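Local coordinates for protein Crov588 (Cafeteriavirus, PDB 6NYR) that is of unknown function but folds into a circular solenoid of leucine-rich repeats built from many FNIP repeats, at residues 28-31 with 32-35; 88-91 with 92-96; 476-479 with 480-484; 507-510 with 511-514. All coordinates share one frame; numbering follows the deposited sequence.

Contact 1: 28-31 with 32-35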
ATOM      1  N   LEU A  28      13.915  -6.403 -28.615  1.00 88.26           N
ATOM      2  CA  LEU A  28      13.724  -7.545 -27.733  1.00 88.54           C
ATOM      3  C   LEU A  28      14.991  -8.366 -27.536  1.00 92.74           C
ATOM      4  O   LEU A  28      15.016  -9.231 -26.654  1.00 94.94           O
ATOM      5  CB  LEU A  28      12.608  -8.438 -28.281  1.00 86.10           C
ATOM      6  CG  LEU A  28      11.236  -7.769 -28.389  1.00 85.53           C
ATOM      7  CD1 LEU A  28      10.249  -8.663 -29.129  1.00 83.75           C
ATOM      8  CD2 LEU A  28      10.702  -7.401 -27.008  1.00 84.32           C
ATOM      9  N   SER A  29      16.035  -8.120 -28.324  1.00 92.48           N
ATOM     10  CA  SER A  29      17.298  -8.832 -28.170  1.00 91.06           C
ATOM     11  C   SER A  29      18.237  -8.181 -27.155  1.00 89.98           C
ATOM     12  O   SER A  29      19.365  -8.656 -26.986  1.00 92.26           O
ATOM     13  CB  SER A  29      18.010  -8.939 -29.523  1.00 91.27           C
ATOM     14  OG  SER A  29      17.194  -9.591 -30.477  1.00 91.17           O
ATOM     15  N   ASN A  30      17.807  -7.121 -26.477  1.00 87.74           N
ATOM     16  CA  ASN A  30      18.637  -6.439 -25.485  1.00 89.66           C
ATOM     17  C   ASN A  30      19.053  -7.421 -24.398  1.00 91.30           C
ATOM     18  O   ASN A  30      18.188  -7.945 -23.682  1.00 87.18           O
ATOM     19  CB  ASN A  30      17.842  -5.264 -24.917  1.00 88.66           C
ATOM     20  CG  ASN A  30      18.590  -4.508 -23.845  1.00 89.59           C
ATOM     21  OD1 ASN A  30      19.724  -4.843 -23.508  1.00 91.44           O
ATOM     22  ND2 ASN A  30      17.965  -3.463 -23.314  1.00 88.40           N
ATOM     23  N   PRO A  31      20.351  -7.692 -24.228  1.00 97.95           N
ATOM     24  CA  PRO A  31      20.757  -8.806 -23.356  1.00 99.58           C
ATOM     25  C   PRO A  31      20.476  -8.632 -21.870  1.00102.69           C
ATOM     26  O   PRO A  31      20.783  -9.557 -21.107  1.00103.90           O
ATOM     27  CB  PRO A  31      22.279  -8.911 -23.594  1.00100.74           C
ATOM     28  CG  PRO A  31      22.521  -8.238 -24.906  1.00101.61           C
ATOM     29  CD  PRO A  31      21.493  -7.129 -24.977  1.00101.08           C
ATOM     30  N   LYS A  32      19.936  -7.508 -21.404  1.00103.75           N
ATOM     31  CA  LYS A  32      19.652  -7.354 -19.981  1.00102.50           C
ATOM     32  C   LYS A  32      18.193  -7.631 -19.625  1.00 96.60           C
ATOM     33  O   LYS A  32      17.830  -7.513 -18.452  1.00 93.91           O
ATOM     34  CB  LYS A  32      20.056  -5.962 -19.485  1.00105.78           C
ATOM     35  CG  LYS A  32      20.486  -5.928 -17.992  1.00107.50           C
ATOM     36  CD  LYS A  32      21.501  -7.035 -17.642  1.00108.66           C
ATOM     37  CE  LYS A  32      22.578  -6.564 -16.664  1.00108.46           C
ATOM     38  NZ  LYS A  32      22.532  -7.274 -15.349  1.00106.40           N
ATOM     39  N   ILE A  33      17.344  -7.983 -20.593  1.00 94.20           N
ATOM     40  CA  ILE A  33      15.937  -8.268 -20.319  1.00 92.49           C
ATOM     41  C   ILE A  33      15.739  -9.776 -20.318  1.00 89.51           C
ATOM     42  O   ILE A  33      16.159 -10.474 -21.252  1.00 90.73           O
ATOM     43  CB  ILE A  33      14.999  -7.587 -21.333  1.00 91.52           C
ATOM     44  CG1 ILE A  33      15.196  -8.143 -22.744  1.00 91.68           C
ATOM     45  CG2 ILE A  33      15.206  -6.072 -21.308  1.00 91.01           C
ATOM     46  CD1 ILE A  33      14.211  -7.563 -23.766  1.00 90.85           C
ATOM     47  N   ASP A  34      15.106 -10.279 -19.257  1.00 85.25           N
ATOM     48  CA  ASP A  34      14.790 -11.692 -19.124  1.00 81.38           C
ATOM     49  C   ASP A  34      13.366 -12.032 -19.524  1.00 77.96           C
ATOM     50  O   ASP A  34      13.105 -13.154 -19.973  1.00 75.37           O
ATOM     51  CB  ASP A  34      14.952 -12.136 -17.661  1.00 81.38           C
ATOM     52  CG  ASP A  34      16.363 -12.505 -17.305  1.00 87.39           C
ATOM     53  OD1 ASP A  34      17.057 -13.098 -18.158  1.00 91.37           O
ATOM     54  OD2 ASP A  34      16.778 -12.221 -16.158  1.00 89.34           O
ATOM     55  N   THR A  35      12.445 -11.089 -19.365  1.00 76.81           N
ATOM     56  CA  THR A  35      11.027 -11.371 -19.479  1.00 74.57           C
ATOM     57  C   THR A  35      10.356 -10.358 -20.391  1.00 70.57           C
ATOM     58  O   THR A  35      10.833  -9.235 -20.572  1.00 69.55           O
ATOM     59  CB  THR A  35      10.349 -11.337 -18.103  1.00 76.63           C
ATOM     60  OG1 THR A  35       9.952  -9.993 -17.808  1.00 80.74           O
ATOM     61  CG2 THR A  35      11.311 -11.805 -17.018  1.00 75.05           C
TER
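The backbone oxygen of Asn30 is the focus of a type I beta turn that runs from Asn30 to Ile33. Ile33 N donates to Asn30 O over 3.2 Å with an N-H...O angle of 171°. The approach is straight at the hydrogen, but the donor stands above the carbonyl plane rather than within it. The same oxygen is pressed by the Ile33 side chain, whose CG1 lies 3.1 Å from Asn30 O. This is the tight part. The Ile33 first torsion of 65° sets CG1 between the backbone N and the carbonyl carbon, and the extended second torsion carries CD1 on to 3.4 Å from Leu28 O. Two consecutive side-chain carbons therefore run along two backbone oxygens on the buried side of the turn.

The other side is looser and more open to solvent. Pro31 and Lys32 occupy the exposed corners, and the bent chain of Lys32 leads off from the turn. With CG of Asn30 anti to the backbone N, OD1 accepts a weak hydrogen bond from Lys32 N at 3.4 Å, the pairing of an Asx turn.

The turn links helix 25-28 to strand 35-37. Asn53 ND2 binds Leu28 O and, weakly, Asn30 O from the following loop; Leu28 rests on Leu11 of strand 10-12, and Asp34 forms a salt bridge with Lys55.

Contact 2: 88-91 with 92-96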
ATOM      1  N   SER A  88      -4.729 -26.473 -28.279  1.00 56.53           N
ATOM      2  CA  SER A  88      -4.864 -27.845 -28.745  1.00 55.98           C
ATOM      3  C   SER A  88      -3.789 -28.689 -28.063  1.00 56.99           C
ATOM      4  O   SER A  88      -2.776 -28.169 -27.587  1.00 58.05           O
ATOM      5  CB  SER A  88      -4.721 -27.940 -30.263  1.00 52.27           C
ATOM      6  OG  SER A  88      -3.362 -27.972 -30.643  1.00 51.28           O
ATOM      7  N   LEU A  89      -4.025 -30.002 -27.995  1.00 55.45           N
ATOM      8  CA  LEU A  89      -3.023 -30.878 -27.398  1.00 58.43           C
ATOM      9  C   LEU A  89      -1.732 -30.887 -28.203  1.00 63.06           C
ATOM     10  O   LEU A  89      -0.651 -31.020 -27.618  1.00 65.33           O
ATOM     11  CB  LEU A  89      -3.584 -32.291 -27.250  1.00 56.50           C
ATOM     12  CG  LEU A  89      -4.908 -32.364 -26.478  1.00 56.81           C
ATOM     13  CD1 LEU A  89      -5.510 -33.754 -26.547  1.00 56.07           C
ATOM     14  CD2 LEU A  89      -4.697 -31.928 -25.036  1.00 53.83           C
ATOM     15  N   GLU A  90      -1.825 -30.772 -29.530  1.00 63.14           N
ATOM     16  CA  GLU A  90      -0.638 -30.555 -30.345  1.00 64.00           C
ATOM     17  C   GLU A  90       0.172 -29.371 -29.832  1.00 57.66           C
ATOM     18  O   GLU A  90       1.388 -29.473 -29.640  1.00 51.24           O
ATOM     19  CB  GLU A  90      -1.036 -30.338 -31.807  1.00 69.52           C
ATOM     20  CG  GLU A  90       0.132 -29.933 -32.701  1.00 74.12           C
ATOM     21  CD  GLU A  90      -0.085 -30.280 -34.161  1.00 74.58           C
ATOM     22  OE1 GLU A  90      -0.319 -31.470 -34.461  1.00 74.57           O
ATOM     23  OE2 GLU A  90      -0.012 -29.367 -35.011  1.00 74.02           O
ATOM     24  N   GLU A  91      -0.486 -28.228 -29.619  1.00 57.82           N
ATOM     25  CA  GLU A  91       0.212 -27.055 -29.103  1.00 60.53           C
ATOM     26  C   GLU A  91       0.995 -27.388 -27.837  1.00 58.78           C
ATOM     27  O   GLU A  91       2.161 -27.003 -27.691  1.00 58.06           O
ATOM     28  CB  GLU A  91      -0.784 -25.921 -28.839  1.00 60.80           C
ATOM     29  CG  GLU A  91      -0.168 -24.738 -28.108  1.00 61.46           C
ATOM     30  CD  GLU A  91      -0.920 -23.441 -28.334  1.00 61.03           C
ATOM     31  OE1 GLU A  91      -1.693 -23.349 -29.311  1.00 61.02           O
ATOM     32  OE2 GLU A  91      -0.727 -22.503 -27.533  1.00 60.89           O
ATOM     33  N   LEU A  92       0.360 -28.092 -26.896  1.00 56.61           N
ATOM     34  CA  LEU A  92       1.029 -28.406 -25.638  1.00 58.44           C
ATOM     35  C   LEU A  92       2.201 -29.352 -25.866  1.00 56.69           C
ATOM     36  O   LEU A  92       3.247 -29.232 -25.216  1.00 54.51           O
ATOM     37  CB  LEU A  92       0.034 -29.015 -24.654  1.00 58.41           C
ATOM     38  CG  LEU A  92      -1.195 -28.163 -24.335  1.00 58.58           C
ATOM     39  CD1 LEU A  92      -2.043 -28.846 -23.268  1.00 57.39           C
ATOM     40  CD2 LEU A  92      -0.788 -26.759 -23.915  1.00 57.24           C
ATOM     41  N   GLN A  93       2.033 -30.306 -26.781  1.00 59.94           N
ATOM     42  CA  GLN A  93       3.104 -31.227 -27.130  1.00 63.00           C
ATOM     43  C   GLN A  93       4.262 -30.504 -27.803  1.00 64.14           C
ATOM     44  O   GLN A  93       5.405 -30.975 -27.746  1.00 64.69           O
ATOM     45  CB  GLN A  93       2.526 -32.301 -28.051  1.00 62.22           C
ATOM     46  CG  GLN A  93       3.169 -33.656 -27.997  1.00 63.28           C
ATOM     47  CD  GLN A  93       2.228 -34.727 -28.532  1.00 60.88           C
ATOM     48  OE1 GLN A  93       1.033 -34.483 -28.717  1.00 55.82           O
ATOM     49  NE2 GLN A  93       2.762 -35.915 -28.784  1.00 63.68           N
ATOM     50  N   ASN A  94       3.993 -29.359 -28.422  1.00 64.04           N
ATOM     51  CA  ASN A  94       5.025 -28.558 -29.063  1.00 66.38           C
ATOM     52  C   ASN A  94       5.666 -27.541 -28.130  1.00 66.21           C
ATOM     53  O   ASN A  94       6.578 -26.829 -28.559  1.00 67.92           O
ATOM     54  CB  ASN A  94       4.437 -27.835 -30.282  1.00 64.98           C
ATOM     55  CG  ASN A  94       4.158 -28.778 -31.436  1.00 63.83           C
ATOM     56  OD1 ASN A  94       4.731 -29.867 -31.516  1.00 64.74           O
ATOM     57  ND2 ASN A  94       3.274 -28.368 -32.339  1.00 60.78           N
ATOM     58  N   LEU A  95       5.220 -27.449 -26.879  1.00 65.36           N
ATOM     59  CA  LEU A  95       5.915 -26.616 -25.909  1.00 66.08           C
ATOM     60  C   LEU A  95       7.371 -27.067 -25.788  1.00 66.26           C
ATOM     61  O   LEU A  95       7.671 -28.262 -25.886  1.00 64.41           O
ATOM     62  CB  LEU A  95       5.232 -26.688 -24.545  1.00 65.78           C
ATOM     63  CG  LEU A  95       3.858 -26.026 -24.423  1.00 63.33           C
ATOM     64  CD1 LEU A  95       3.239 -26.334 -23.062  1.00 59.69           C
ATOM     65  CD2 LEU A  95       3.940 -24.523 -24.639  1.00 62.72           C
ATOM     66  N   PRO A  96       8.297 -26.132 -25.589  1.00 67.03           N
ATOM     67  CA  PRO A  96       9.714 -26.505 -25.538  1.00 66.57           C
ATOM     68  C   PRO A  96      10.061 -27.269 -24.269  1.00 65.34           C
ATOM     69  O   PRO A  96       9.521 -27.022 -23.186  1.00 63.75           O
ATOM     70  CB  PRO A  96      10.443 -25.154 -25.589  1.00 67.66           C
ATOM     71  CG  PRO A  96       9.463 -24.183 -24.997  1.00 66.66           C
ATOM     72  CD  PRO A  96       8.086 -24.683 -25.393  1.00 67.07           C
TER
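Leu89 and Leu92 meet through their methyl groups, CD2 of the first lying 4.4 Å from CD1 of the second, on a helix barely more than one turn long. Leu92 has CG anti to the carbonyl carbon (chi1 -57°), which lays its branch back along the preceding turn and brings CG to 3.6 Å from Ser88 O. That oxygen also receives Leu92 N, so one carbonyl is touched by both the backbone and the side chain of the same residue.

Ser88 holds the N-cap: its OG accepts from Glu91 N at 3.1 Å, nearly straight at 167°. At the far end, Asn94 N is shared between Glu90 O, at 2.9 Å, and Glu91 O, where the bond is weak.

Glu90 and Asn94 cross on the outer flank, with carboxylate and amide planes 45° apart. The touching atoms are Glu90 CG and Asn94 ND2, at 3.5 Å, so the aliphatic part of the glutamate rather than its carboxylate meets the amide. The amide nitrogen has its hydrogen-bond partner elsewhere, in Asn70 OD1. Glu91 is extended, its CG anti to the backbone N, and this reach carries the buried carboxylate to Lys85 in a salt bridge, with weak bonds to His87 and Val69 N.

Leu92 also packs on Phe108 and Val116, which ties the helix to the following part of the chain. A short, serine-capped helix between strands 78-80 and 101-103 fits the leucine-rich-repeat architecture, in which parallel strands alternate with variable connecting segments.

Contact 3: 476-479 with 480-484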
ATOM      1  N   LEU A 476       4.798  21.846  10.918  1.00 43.65           N
ATOM      2  CA  LEU A 476       3.565  22.487  11.357  1.00 40.88           C
ATOM      3  C   LEU A 476       2.549  22.383  10.233  1.00 40.72           C
ATOM      4  O   LEU A 476       2.755  22.940   9.150  1.00 36.68           O
ATOM      5  CB  LEU A 476       3.802  23.950  11.736  1.00 40.86           C
ATOM      6  CG  LEU A 476       2.563  24.772  12.085  1.00 43.19           C
ATOM      7  CD1 LEU A 476       1.812  24.128  13.245  1.00 47.58           C
ATOM      8  CD2 LEU A 476       2.932  26.209  12.408  1.00 39.20           C
ATOM      9  N   GLU A 477       1.456  21.673  10.491  1.00 45.29           N
ATOM     10  CA  GLU A 477       0.358  21.543   9.545  1.00 44.27           C
ATOM     11  C   GLU A 477      -0.887  22.159  10.163  1.00 44.22           C
ATOM     12  O   GLU A 477      -1.353  21.706  11.214  1.00 44.42           O
ATOM     13  CB  GLU A 477       0.102  20.081   9.193  1.00 44.73           C
ATOM     14  CG  GLU A 477      -1.121  19.873   8.317  1.00 48.70           C
ATOM     15  CD  GLU A 477      -1.260  18.445   7.843  1.00 50.10           C
ATOM     16  OE1 GLU A 477      -0.354  17.634   8.128  1.00 50.32           O
ATOM     17  OE2 GLU A 477      -2.277  18.132   7.193  1.00 51.90           O
ATOM     18  N   LEU A 478      -1.425  23.182   9.511  1.00 45.39           N
ATOM     19  CA  LEU A 478      -2.657  23.824   9.942  1.00 44.80           C
ATOM     20  C   LEU A 478      -3.805  23.337   9.068  1.00 45.57           C
ATOM     21  O   LEU A 478      -3.615  22.950   7.911  1.00 47.61           O
ATOM     22  CB  LEU A 478      -2.528  25.345   9.875  1.00 44.71           C
ATOM     23  CG  LEU A 478      -1.478  25.875  10.854  1.00 45.88           C
ATOM     24  CD1 LEU A 478      -0.833  27.151  10.350  1.00 48.44           C
ATOM     25  CD2 LEU A 478      -2.098  26.099  12.230  1.00 45.85           C
ATOM     26  N   GLY A 479      -5.007  23.359   9.639  1.00 45.70           N
ATOM     27  CA  GLY A 479      -6.141  22.666   9.074  1.00 45.05           C
ATOM     28  C   GLY A 479      -7.054  23.559   8.258  1.00 40.58           C
ATOM     29  O   GLY A 479      -6.763  24.722   7.979  1.00 41.27           O
ATOM     30  N   HIS A 480      -8.196  22.980   7.880  1.00 41.33           N
ATOM     31  CA  HIS A 480      -9.112  23.620   6.942  1.00 43.02           C
ATOM     32  C   HIS A 480      -9.464  25.037   7.370  1.00 41.84           C
ATOM     33  O   HIS A 480      -9.418  25.972   6.562  1.00 40.30           O
ATOM     34  CB  HIS A 480     -10.385  22.772   6.813  1.00 40.93           C
ATOM     35  CG  HIS A 480     -11.267  23.172   5.670  1.00 40.74           C
ATOM     36  ND1 HIS A 480     -12.143  24.234   5.737  1.00 39.32           N
ATOM     37  CD2 HIS A 480     -11.405  22.646   4.430  1.00 38.51           C
ATOM     38  CE1 HIS A 480     -12.778  24.349   4.583  1.00 39.35           C
ATOM     39  NE2 HIS A 480     -12.351  23.396   3.776  1.00 37.48           N
ATOM     40  N   ASN A 481      -9.833  25.216   8.636  1.00 42.43           N
ATOM     41  CA  ASN A 481     -10.448  26.459   9.067  1.00 41.10           C
ATOM     42  C   ASN A 481      -9.467  27.484   9.607  1.00 42.01           C
ATOM     43  O   ASN A 481      -9.885  28.610   9.900  1.00 43.40           O
ATOM     44  CB  ASN A 481     -11.511  26.182  10.138  1.00 40.81           C
ATOM     45  CG  ASN A 481     -12.747  25.521   9.572  1.00 39.99           C
ATOM     46  OD1 ASN A 481     -12.822  25.236   8.377  1.00 42.75           O
ATOM     47  ND2 ASN A 481     -13.727  25.265  10.432  1.00 39.55           N
ATOM     48  N   PHE A 482      -8.192  27.144   9.751  1.00 42.85           N
ATOM     49  CA  PHE A 482      -7.261  28.105  10.322  1.00 46.17           C
ATOM     50  C   PHE A 482      -7.137  29.324   9.418  1.00 44.77           C
ATOM     51  O   PHE A 482      -6.799  29.200   8.236  1.00 40.59           O
ATOM     52  CB  PHE A 482      -5.884  27.494  10.538  1.00 44.89           C
ATOM     53  CG  PHE A 482      -4.911  28.461  11.144  1.00 49.70           C
ATOM     54  CD1 PHE A 482      -4.927  28.713  12.504  1.00 52.49           C
ATOM     55  CD2 PHE A 482      -4.001  29.144  10.351  1.00 47.81           C
ATOM     56  CE1 PHE A 482      -4.047  29.615  13.064  1.00 52.90           C
ATOM     57  CE2 PHE A 482      -3.118  30.041  10.908  1.00 49.69           C
ATOM     58  CZ  PHE A 482      -3.142  30.277  12.266  1.00 52.25           C
ATOM     59  N   ASN A 483      -7.399  30.502   9.978  1.00 48.37           N
ATOM     60  CA  ASN A 483      -7.324  31.747   9.223  1.00 51.93           C
ATOM     61  C   ASN A 483      -7.029  32.906  10.177  1.00 56.19           C
ATOM     62  O   ASN A 483      -7.765  33.890  10.266  1.00 56.05           O
ATOM     63  CB  ASN A 483      -8.620  31.966   8.445  1.00 50.38           C
ATOM     64  CG  ASN A 483      -8.499  33.062   7.408  1.00 50.53           C
ATOM     65  OD1 ASN A 483      -7.395  33.445   7.016  1.00 49.54           O
ATOM     66  ND2 ASN A 483      -9.635  33.578   6.955  1.00 49.34           N
ATOM     67  N   GLN A 484      -5.920  32.799  10.909  1.00 57.90           N
ATOM     68  CA  GLN A 484      -5.467  33.852  11.805  1.00 57.86           C
ATOM     69  C   GLN A 484      -4.127  34.394  11.324  1.00 55.59           C
ATOM     70  O   GLN A 484      -3.342  33.683  10.685  1.00 52.98           O
ATOM     71  CB  GLN A 484      -5.335  33.347  13.256  1.00 55.87           C
ATOM     72  CG  GLN A 484      -6.620  32.769  13.846  1.00 55.80           C
ATOM     73  CD  GLN A 484      -7.775  33.757  13.869  1.00 55.77           C
ATOM     74  OE1 GLN A 484      -7.604  34.929  14.201  1.00 55.81           O
ATOM     75  NE2 GLN A 484      -8.964  33.281  13.513  1.00 56.46           N
TER
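A leucine-on-phenylalanine contact flanks a type I beta turn just after strand 475-477, in the buried interior of the solenoid where one coil passes from strand to connecting loop. The evidence is the position of Leu478 over the Phe482 ring. Its CD2 stands 3.8 Å from the ring centroid and only 12° off the ring normal, a CH-pi contact squarely over the face. The second methyl, CD1, reaches toward one side of the ring and lies 3.7 Å from Phe482 CE2, so the forked end of the leucine spreads across the ring. Phe482 makes this possible with CG anti to its backbone nitrogen (chi1 -179°), while chi2 near 80° turns the face to Leu478. On the opposite face the backbone nitrogen Gln484 N lies 3.9 Å above the plane, offset toward the rim, leaving the ring between an aliphatic group and the chain that follows it.

The turn itself is fastened by Phe482 N to Gly479 O, a weak bond of 3.3 Å. At its outer corner, His480 ND1 donates to Asn481 OD1 at 2.9 Å, the acceptor slightly tilted from the imidazole plane; the bond links the two adjacent side chains and is likely to restrict rotation of the ring.

Equivalent positions one 22-residue coil before and after continue the pattern: His480 stacks with His458 and His502, and Asn483 bonds to Asn461 on one side and Asn505 on the other. The strand pairs in parallel with 453-455 and 497-499, and Leu476 packs on Leu454 and Leu498.

Contact 4: 507-510 with 511-514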
ATOM      1  N   LYS A 507      -2.259  38.200   5.078  1.00 61.13           N
ATOM      2  CA  LYS A 507      -0.980  38.720   4.614  1.00 62.07           C
ATOM      3  C   LYS A 507       0.154  38.225   5.502  1.00 55.98           C
ATOM      4  O   LYS A 507      -0.014  38.047   6.714  1.00 51.75           O
ATOM      5  CB  LYS A 507      -1.010  40.248   4.571  1.00 65.60           C
ATOM      6  CG  LYS A 507      -1.786  40.789   3.376  1.00 70.82           C
ATOM      7  CD  LYS A 507      -1.946  42.301   3.406  1.00 75.39           C
ATOM      8  CE  LYS A 507      -2.828  42.754   2.246  1.00 79.53           C
ATOM      9  NZ  LYS A 507      -3.403  44.112   2.442  1.00 82.88           N
ATOM     10  N   ILE A 508       1.306  37.984   4.879  1.00 55.77           N
ATOM     11  CA  ILE A 508       2.528  37.572   5.556  1.00 56.45           C
ATOM     12  C   ILE A 508       3.556  38.683   5.391  1.00 56.74           C
ATOM     13  O   ILE A 508       3.943  39.013   4.263  1.00 54.93           O
ATOM     14  CB  ILE A 508       3.056  36.241   4.999  1.00 55.14           C
ATOM     15  CG1 ILE A 508       1.922  35.212   4.951  1.00 55.08           C
ATOM     16  CG2 ILE A 508       4.206  35.721   5.845  1.00 55.68           C
ATOM     17  CD1 ILE A 508       2.359  33.815   4.572  1.00 55.16           C
ATOM     18  N   MET A 509       4.000  39.259   6.507  1.00 61.47           N
ATOM     19  CA  MET A 509       4.967  40.346   6.464  1.00 65.74           C
ATOM     20  C   MET A 509       6.383  39.762   6.527  1.00 63.72           C
ATOM     21  O   MET A 509       6.586  38.554   6.380  1.00 59.03           O
ATOM     22  CB  MET A 509       4.665  41.362   7.564  1.00 76.22           C
ATOM     23  CG  MET A 509       4.507  40.814   8.967  1.00 86.86           C
ATOM     24  SD  MET A 509       3.915  42.116  10.086  1.00 96.30           S
ATOM     25  CE  MET A 509       4.347  41.438  11.691  1.00 95.09           C
ATOM     26  N   GLU A 510       7.382  40.612   6.761  1.00 65.49           N
ATOM     27  CA  GLU A 510       8.748  40.274   6.365  1.00 68.27           C
ATOM     28  C   GLU A 510       9.435  39.254   7.269  1.00 68.49           C
ATOM     29  O   GLU A 510       9.934  38.230   6.788  1.00 72.38           O
ATOM     30  CB  GLU A 510       9.588  41.560   6.274  1.00 72.54           C
ATOM     31  CG  GLU A 510       9.492  42.264   4.927  1.00 77.07           C
ATOM     32  CD  GLU A 510      10.260  43.575   4.875  1.00 82.41           C
ATOM     33  OE1 GLU A 510      11.456  43.585   5.237  1.00 82.60           O
ATOM     34  OE2 GLU A 510       9.659  44.599   4.483  1.00 83.07           O
ATOM     35  N   ASN A 511       9.517  39.524   8.564  1.00 63.40           N
ATOM     36  CA  ASN A 511      10.231  38.624   9.479  1.00 63.56           C
ATOM     37  C   ASN A 511       9.269  37.710  10.236  1.00 62.10           C
ATOM     38  O   ASN A 511       9.234  37.664  11.466  1.00 62.25           O
ATOM     39  CB  ASN A 511      11.113  39.424  10.433  1.00 67.31           C
ATOM     40  CG  ASN A 511      12.248  40.128   9.716  1.00 69.05           C
ATOM     41  OD1 ASN A 511      12.357  41.354   9.751  1.00 71.53           O
ATOM     42  ND2 ASN A 511      13.100  39.351   9.053  1.00 68.80           N
ATOM     43  N   VAL A 512       8.496  36.952   9.466  1.00 60.18           N
ATOM     44  CA  VAL A 512       7.549  35.985  10.002  1.00 56.87           C
ATOM     45  C   VAL A 512       8.007  34.553   9.740  1.00 51.51           C
ATOM     46  O   VAL A 512       8.013  33.718  10.647  1.00 51.75           O
ATOM     47  CB  VAL A 512       6.138  36.227   9.413  1.00 56.80           C
ATOM     48  CG1 VAL A 512       5.181  35.135   9.861  1.00 55.29           C
ATOM     49  CG2 VAL A 512       5.632  37.611   9.794  1.00 59.40           C
ATOM     50  N   LEU A 513       8.421  34.259   8.511  1.00 48.04           N
ATOM     51  CA  LEU A 513       8.816  32.907   8.131  1.00 47.82           C
ATOM     52  C   LEU A 513      10.285  32.681   8.457  1.00 48.56           C
ATOM     53  O   LEU A 513      11.145  33.403   7.931  1.00 48.16           O
ATOM     54  CB  LEU A 513       8.560  32.690   6.651  1.00 47.68           C
ATOM     55  CG  LEU A 513       7.086  32.833   6.262  1.00 47.30           C
ATOM     56  CD1 LEU A 513       6.890  32.895   4.766  1.00 49.47           C
ATOM     57  CD2 LEU A 513       6.293  31.668   6.856  1.00 47.13           C
ATOM     58  N   PRO A 514      10.620  31.701   9.292  1.00 49.99           N
ATOM     59  CA  PRO A 514      12.001  31.598   9.783  1.00 50.69           C
ATOM     60  C   PRO A 514      12.973  31.196   8.688  1.00 53.96           C
ATOM     61  O   PRO A 514      12.611  30.545   7.704  1.00 54.92           O
ATOM     62  CB  PRO A 514      11.916  30.524  10.877  1.00 51.37           C
ATOM     63  CG  PRO A 514      10.730  29.682  10.490  1.00 50.38           C
ATOM     64  CD  PRO A 514       9.754  30.613   9.800  1.00 48.18           C
TER
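This bend belongs to the connecting loop of a leucine-rich FNIP repeat, between strands 497-499 and 519-521, where three apolar side chains gather on its inner side. Its polypeptide turns at Asn511, whose phi and psi of -100° and 58° fit an inverse gamma turn. The closing bond, Val512 N to Glu510 O at 3.3 Å, is weak. Glu510 and Asn511 sit at the exposed crest, and the glutamate's extended chain carries its carboxylate away from the bend.

Inside the bend, Ile508 CG2 serves two neighbours at once. It lies 4.1 Å from Val512 CB and 4.0 Å from Leu513 CD1, and the isoleucine side chain crosses both at about a right angle. Distances of this size fit ordinary van der Waals contact between branches.

The loop of the preceding coil extends the apolar surface: Met509 touches Ile487, and Leu513 touches Leu491. The closest side-chain meeting comes from the methionine. A first torsion of 52° places its CG between the backbone N and the carbonyl carbon, and there Met509 CG lies 3.5 Å from Val512 CG2.

Overall arrangement
The four contacts are all local and follow one another along the chain, none touching another. Contacts 1 and 2 share one side of the chain's centre, their own centres 25 Å apart. Contacts 3 and 4 lie on the same side as each other, with centres 16 Å apart and nearest atoms about 7 Å apart; they belong to successive loops of the solenoid. Contact 3, just after its strand, lies 28 Å from the chain's centre and contact 4 lies 38 Å from it, consistent with an inner strand wall and outer loops. Contacts 2 and 4 are farthest apart, 75 Å between centres, a separation that spans the ring. No active site is known.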